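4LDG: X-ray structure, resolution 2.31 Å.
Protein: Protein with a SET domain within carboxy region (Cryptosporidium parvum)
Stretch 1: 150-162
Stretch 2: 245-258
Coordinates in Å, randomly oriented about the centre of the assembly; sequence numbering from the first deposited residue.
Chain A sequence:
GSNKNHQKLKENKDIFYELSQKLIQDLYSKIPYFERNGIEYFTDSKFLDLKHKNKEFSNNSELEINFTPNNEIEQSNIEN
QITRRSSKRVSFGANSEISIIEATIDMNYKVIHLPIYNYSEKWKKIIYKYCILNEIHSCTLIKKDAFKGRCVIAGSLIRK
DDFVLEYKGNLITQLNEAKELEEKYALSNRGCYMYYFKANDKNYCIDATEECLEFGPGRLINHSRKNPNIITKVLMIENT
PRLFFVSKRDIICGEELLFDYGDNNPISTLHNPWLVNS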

# COMPACT_ATOMS: atom_id res chain seq x y z
N ARG A 150 -13.80 -10.17 5.45
CA ARG A 150 -13.03 -8.93 5.57
C ARG A 150 -12.78 -8.40 4.15
O ARG A 150 -12.62 -9.18 3.21
CB ARG A 150 -11.69 -9.16 6.30
CG ARG A 150 -11.80 -9.33 7.82
CD ARG A 150 -10.51 -9.83 8.48
N CYS A 151 -12.76 -7.08 3.98
CA CYS A 151 -12.27 -6.48 2.75
C CYS A 151 -11.70 -5.08 2.95
O CYS A 151 -11.83 -4.50 4.01
CB CYS A 151 -13.37 -6.47 1.69
SG CYS A 151 -14.69 -5.38 2.16
N VAL A 152 -11.04 -4.56 1.92
CA VAL A 152 -10.37 -3.28 1.98
C VAL A 152 -11.02 -2.40 0.93
O VAL A 152 -11.16 -2.79 -0.23
CB VAL A 152 -8.85 -3.43 1.74
CG1 VAL A 152 -8.15 -2.10 1.86
CG2 VAL A 152 -8.25 -4.42 2.74
N ILE A 153 -11.46 -1.23 1.36
CA ILE A 153 -12.12 -0.30 0.48
C ILE A 153 -11.38 1.03 0.47
O ILE A 153 -10.65 1.37 1.43
CB ILE A 153 -13.57 -0.02 0.92
CG1 ILE A 153 -13.63 0.52 2.35
CG2 ILE A 153 -14.44 -1.27 0.79
CD1 ILE A 153 -14.96 1.16 2.73
N ALA A 154 -11.61 1.78 -0.61
CA ALA A 154 -11.11 3.14 -0.70
C ALA A 154 -11.91 4.02 0.25
O ALA A 154 -13.13 3.99 0.22
CB ALA A 154 -11.24 3.65 -2.12
N GLY A 155 -11.21 4.77 1.11
CA GLY A 155 -11.82 5.75 1.99
C GLY A 155 -12.08 7.07 1.31
O GLY A 155 -12.83 7.89 1.82
N SER A 156 -11.45 7.29 0.17
CA SER A 156 -11.74 8.44 -0.69
C SER A 156 -11.18 8.13 -2.06
O SER A 156 -10.59 7.07 -2.26
CB SER A 156 -11.11 9.71 -0.14
OG SER A 156 -9.72 9.51 -0.05
N LEU A 157 -11.38 9.04 -3.01
CA LEU A 157 -10.87 8.84 -4.38
C LEU A 157 -9.41 8.42 -4.38
O LEU A 157 -8.57 9.04 -3.73
CB LEU A 157 -11.01 10.13 -5.18
CG LEU A 157 -10.59 10.13 -6.67
CD1 LEU A 157 -11.29 9.06 -7.50
CD2 LEU A 157 -10.91 11.51 -7.25
N ILE A 158 -9.11 7.35 -5.10
CA ILE A 158 -7.75 6.97 -5.40
C ILE A 158 -7.58 7.17 -6.90
O ILE A 158 -8.15 6.43 -7.70
CB ILE A 158 -7.43 5.52 -4.97
CG1 ILE A 158 -7.60 5.38 -3.46
CG2 ILE A 158 -6.00 5.18 -5.35
CD1 ILE A 158 -7.60 3.97 -2.91
N ARG A 159 -6.81 8.17 -7.28
CA ARG A 159 -6.57 8.42 -8.68
C ARG A 159 -5.66 7.36 -9.28
O ARG A 159 -4.85 6.74 -8.56
CB ARG A 159 -5.92 9.79 -8.88
CG ARG A 159 -6.77 10.95 -8.40
CD ARG A 159 -6.40 12.20 -9.16
NE ARG A 159 -6.82 13.41 -8.48
CZ ARG A 159 -6.21 13.96 -7.43
NH1 ARG A 159 -6.70 15.08 -6.92
NH2 ARG A 159 -5.13 13.41 -6.88
N LYS A 160 -5.79 7.17 -10.58
CA LYS A 160 -4.94 6.32 -11.36
C LYS A 160 -3.46 6.61 -11.10
O LYS A 160 -3.04 7.77 -11.14
CB LYS A 160 -5.22 6.55 -12.84
CG LYS A 160 -4.42 5.70 -13.82
CD LYS A 160 -4.77 6.09 -15.26
CE LYS A 160 -4.33 5.04 -16.26
NZ LYS A 160 -2.88 4.73 -16.10
N ASP A 161 -2.69 5.54 -10.85
CA ASP A 161 -1.26 5.60 -10.58
C ASP A 161 -0.84 6.08 -9.19
O ASP A 161 0.36 6.06 -8.89
CB ASP A 161 -0.50 6.39 -11.67
CG ASP A 161 -0.36 5.61 -12.96
OD1 ASP A 161 -0.26 4.37 -12.90
OD2 ASP A 161 -0.34 6.24 -14.04
N ASP A 162 -1.79 6.49 -8.35
CA ASP A 162 -1.47 6.80 -6.97
C ASP A 162 -0.80 5.59 -6.34
O ASP A 162 -1.05 4.43 -6.74
CB ASP A 162 -2.69 7.15 -6.12
CG ASP A 162 -3.18 8.58 -6.33
OD1 ASP A 162 -2.57 9.36 -7.14
OD2 ASP A 162 -4.19 8.93 -5.67
N PHE A 245 1.46 -1.44 -3.89
CA PHE A 245 0.34 -1.39 -4.81
C PHE A 245 0.18 0.00 -5.38
O PHE A 245 0.36 0.99 -4.67
CB PHE A 245 -0.92 -1.75 -4.06
CG PHE A 245 -0.99 -3.19 -3.65
CD1 PHE A 245 -1.08 -4.18 -4.59
CD2 PHE A 245 -1.02 -3.53 -2.30
CE1 PHE A 245 -1.21 -5.49 -4.20
CE2 PHE A 245 -1.13 -4.84 -1.91
CZ PHE A 245 -1.23 -5.82 -2.87
N VAL A 246 -0.14 0.08 -6.66
CA VAL A 246 -0.61 1.33 -7.26
C VAL A 246 -1.91 1.05 -7.98
O VAL A 246 -2.16 -0.07 -8.39
CB VAL A 246 0.41 1.94 -8.23
CG1 VAL A 246 1.71 2.23 -7.50
CG2 VAL A 246 0.69 1.03 -9.40
N SER A 247 -2.75 2.06 -8.11
CA SER A 247 -4.05 1.89 -8.73
C SER A 247 -3.93 1.80 -10.24
O SER A 247 -3.10 2.47 -10.84
CB SER A 247 -4.94 3.07 -8.37
OG SER A 247 -4.33 4.29 -8.79
N LYS A 248 -4.78 0.99 -10.87
CA LYS A 248 -4.79 0.86 -12.31
C LYS A 248 -5.67 1.90 -12.96
O LYS A 248 -5.63 2.10 -14.17
CB LYS A 248 -5.37 -0.48 -12.72
CG LYS A 248 -4.67 -1.68 -12.13
CD LYS A 248 -5.31 -2.93 -12.70
CE LYS A 248 -5.18 -2.95 -14.21
NZ LYS A 248 -5.27 -4.36 -14.63
N ARG A 249 -6.49 2.55 -12.14
CA ARG A 249 -7.43 3.53 -12.62
C ARG A 249 -7.96 4.27 -11.41
O ARG A 249 -7.63 3.96 -10.28
CB ARG A 249 -8.57 2.81 -13.35
CG ARG A 249 -9.21 1.71 -12.53
CD ARG A 249 -10.62 1.41 -13.01
NE ARG A 249 -11.22 0.29 -12.28
CZ ARG A 249 -11.89 0.37 -11.13
NH1 ARG A 249 -12.10 1.53 -10.51
NH2 ARG A 249 -12.38 -0.74 -10.59
N ASP A 250 -8.79 5.27 -11.65
CA ASP A 250 -9.51 5.92 -10.58
C ASP A 250 -10.35 4.89 -9.86
O ASP A 250 -11.13 4.21 -10.48
CB ASP A 250 -10.38 7.05 -11.14
CG ASP A 250 -9.55 8.27 -11.62
OD1 ASP A 250 -8.30 8.22 -11.62
OD2 ASP A 250 -10.15 9.30 -11.99
N ILE A 251 -10.14 4.76 -8.56
CA ILE A 251 -10.93 3.92 -7.69
C ILE A 251 -11.78 4.89 -6.85
O ILE A 251 -11.23 5.76 -6.17
CB ILE A 251 -10.02 3.10 -6.76
CG1 ILE A 251 -9.09 2.19 -7.57
CG2 ILE A 251 -10.82 2.26 -5.78
CD1 ILE A 251 -8.11 1.43 -6.71
N ILE A 252 -13.11 4.77 -6.93
CA ILE A 252 -13.95 5.69 -6.19
C ILE A 252 -14.11 5.28 -4.74
O ILE A 252 -13.84 4.14 -4.35
CB ILE A 252 -15.34 5.94 -6.83
CG1 ILE A 252 -16.23 4.71 -6.73
CG2 ILE A 252 -15.18 6.43 -8.26
CD1 ILE A 252 -17.63 4.94 -7.24
N CYS A 253 -14.48 6.28 -3.96
CA CYS A 253 -14.78 6.15 -2.56
C CYS A 253 -15.79 5.03 -2.33
O CYS A 253 -16.80 4.95 -3.04
CB CYS A 253 -15.34 7.50 -2.08
SG CYS A 253 -15.86 7.53 -0.36
N GLY A 254 -15.52 4.16 -1.36
CA GLY A 254 -16.37 3.02 -1.06
C GLY A 254 -16.05 1.73 -1.83
O GLY A 254 -16.42 0.64 -1.44
N GLU A 255 -15.35 1.86 -2.94
CA GLU A 255 -15.09 0.73 -3.81
C GLU A 255 -14.00 -0.18 -3.22
O GLU A 255 -13.02 0.27 -2.62
CB GLU A 255 -14.71 1.27 -5.18
CG GLU A 255 -14.10 0.32 -6.18
CD GLU A 255 -14.04 0.95 -7.57
OE1 GLU A 255 -14.05 2.21 -7.69
OE2 GLU A 255 -13.97 0.19 -8.55
N GLU A 256 -14.19 -1.48 -3.38
CA GLU A 256 -13.29 -2.47 -2.81
C GLU A 256 -11.99 -2.45 -3.58
O GLU A 256 -12.03 -2.28 -4.78
CB GLU A 256 -13.91 -3.87 -2.86
CG GLU A 256 -13.01 -4.94 -2.21
CD GLU A 256 -13.61 -6.35 -2.13
OE1 GLU A 256 -14.73 -6.57 -2.64
OE2 GLU A 256 -12.95 -7.25 -1.55
N LEU A 257 -10.86 -2.62 -2.90
CA LEU A 257 -9.60 -2.82 -3.59
C LEU A 257 -9.48 -4.29 -3.94
O LEU A 257 -9.71 -5.17 -3.10
CB LEU A 257 -8.42 -2.41 -2.74
CG LEU A 257 -8.43 -1.00 -2.15
CD1 LEU A 257 -7.08 -0.69 -1.52
CD2 LEU A 257 -8.77 0.02 -3.20
N LEU A 258 -9.11 -4.55 -5.18
CA LEU A 258 -8.94 -5.91 -5.68
C LEU A 258 -7.65 -6.06 -6.47
O LEU A 258 -7.26 -5.16 -7.19
CB LEU A 258 -10.15 -6.33 -6.53
CG LEU A 258 -11.49 -6.42 -5.78
CD1 LEU A 258 -12.69 -6.56 -6.72
CD2 LEU A 258 -11.45 -7.59 -4.80
O HOH W 1 -10.38 -6.13 -0.56
O HOH W 2 -1.52 2.07 -13.07

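The two stretches run antiparallel, so the walk up stretch 1 from Cys-151 to Asp-162 is a walk down stretch 2 from Leu-257 to Val-246. Together they bury 933 Å² of surface, and most of the hydrogen bonds between them are made by backbone atoms.

Arg-150 makes no contact, and its side chain is not modelled beyond CD. Cys-151 points its CB toward stretch 2, where it lies 3.4 Å from Glu-256 OE2.

At Val-152 the backbones join. Leu-257 N donates to Val-152 O at 2.7 Å, with a nearly straight N-H...O angle of 170°. Val-152 O also receives a CA-H...O contact from Glu-256 CA at 3.4 Å. Water 1 accepts from Val-152 N at 3.0 Å and lies 2.8 Å from Leu-257 O, so it links the two backbones beside the direct bond. The side chains also meet, with Val-152 CG1 3.8 Å from Leu-257 CD1.

Ile-153 forms a single bridge with Glu-256, their CA atoms 4.1 Å apart. Ile-153 CA lies 3.3 Å from Glu-255 O, in a CA-H...O contact. Glu-255 O also accepts from Ala-154 N at 2.9 Å.

Ala-154 uses both backbone polar atoms. Ala-154 O accepts from Gly-254 N at 2.9 Å. Gly-254 lies in the type II turn from Ile-252 to Glu-255, so this bond ties the turn to the strand end. At phi 89° and psi -20°, a CB on Gly-254 would be jammed against the carbonyl O of Cys-253. The methyl of Ala-154 points toward stretch 2, with CB 3.9 Å from Ile-251 CG2.

Gly-155 and Ser-156 make looser contacts with Cys-253. Ser-156 directs its CB away, but its CA is 4.0 Å from Cys-253 CB. Leu-157 also starts away, yet its end returns: CD1 reaches 3.6 Å from Ile-251 O.

Ile-158 and Ile-251 form an antiparallel hydrogen-bonded pair. Ile-158 N donates to Ile-251 O at 2.9 Å, and Ile-251 N donates to Ile-158 O at 2.7 Å. Ile-158 CB and Ile-251 CB are 4.0 Å apart. Ile-158 CD1 also packs 4.1 Å from Leu-257 CD2, joining the apolar contacts along the stretch.

From Arg-159 to Asp-162 the chain makes a second type II turn, closed by Asp-162 N donating to Arg-159 O at 3.1 Å. Ser-247 OG donates to Arg-159 O at 2.5 Å, a short bond. Lys-160 N donates to Asp-250 OD1 at 2.9 Å, so here a side chain of stretch 2 caters to a turn amide.

Asp-161 N donates to Ser-247 O at 3.1 Å. Water 2 donates to Asp-161 OD1 at 2.6 Å and to Ser-247 O at 2.8 Å, adding a second link between these residues. Finally, Ser-247 N donates to Asp-162 O at 3.2 Å. Val-246 CA makes a CA-H...O contact with Asp-162 O, also at 3.2 Å. The turn is thus held through both backbone and side chain of Ser-247.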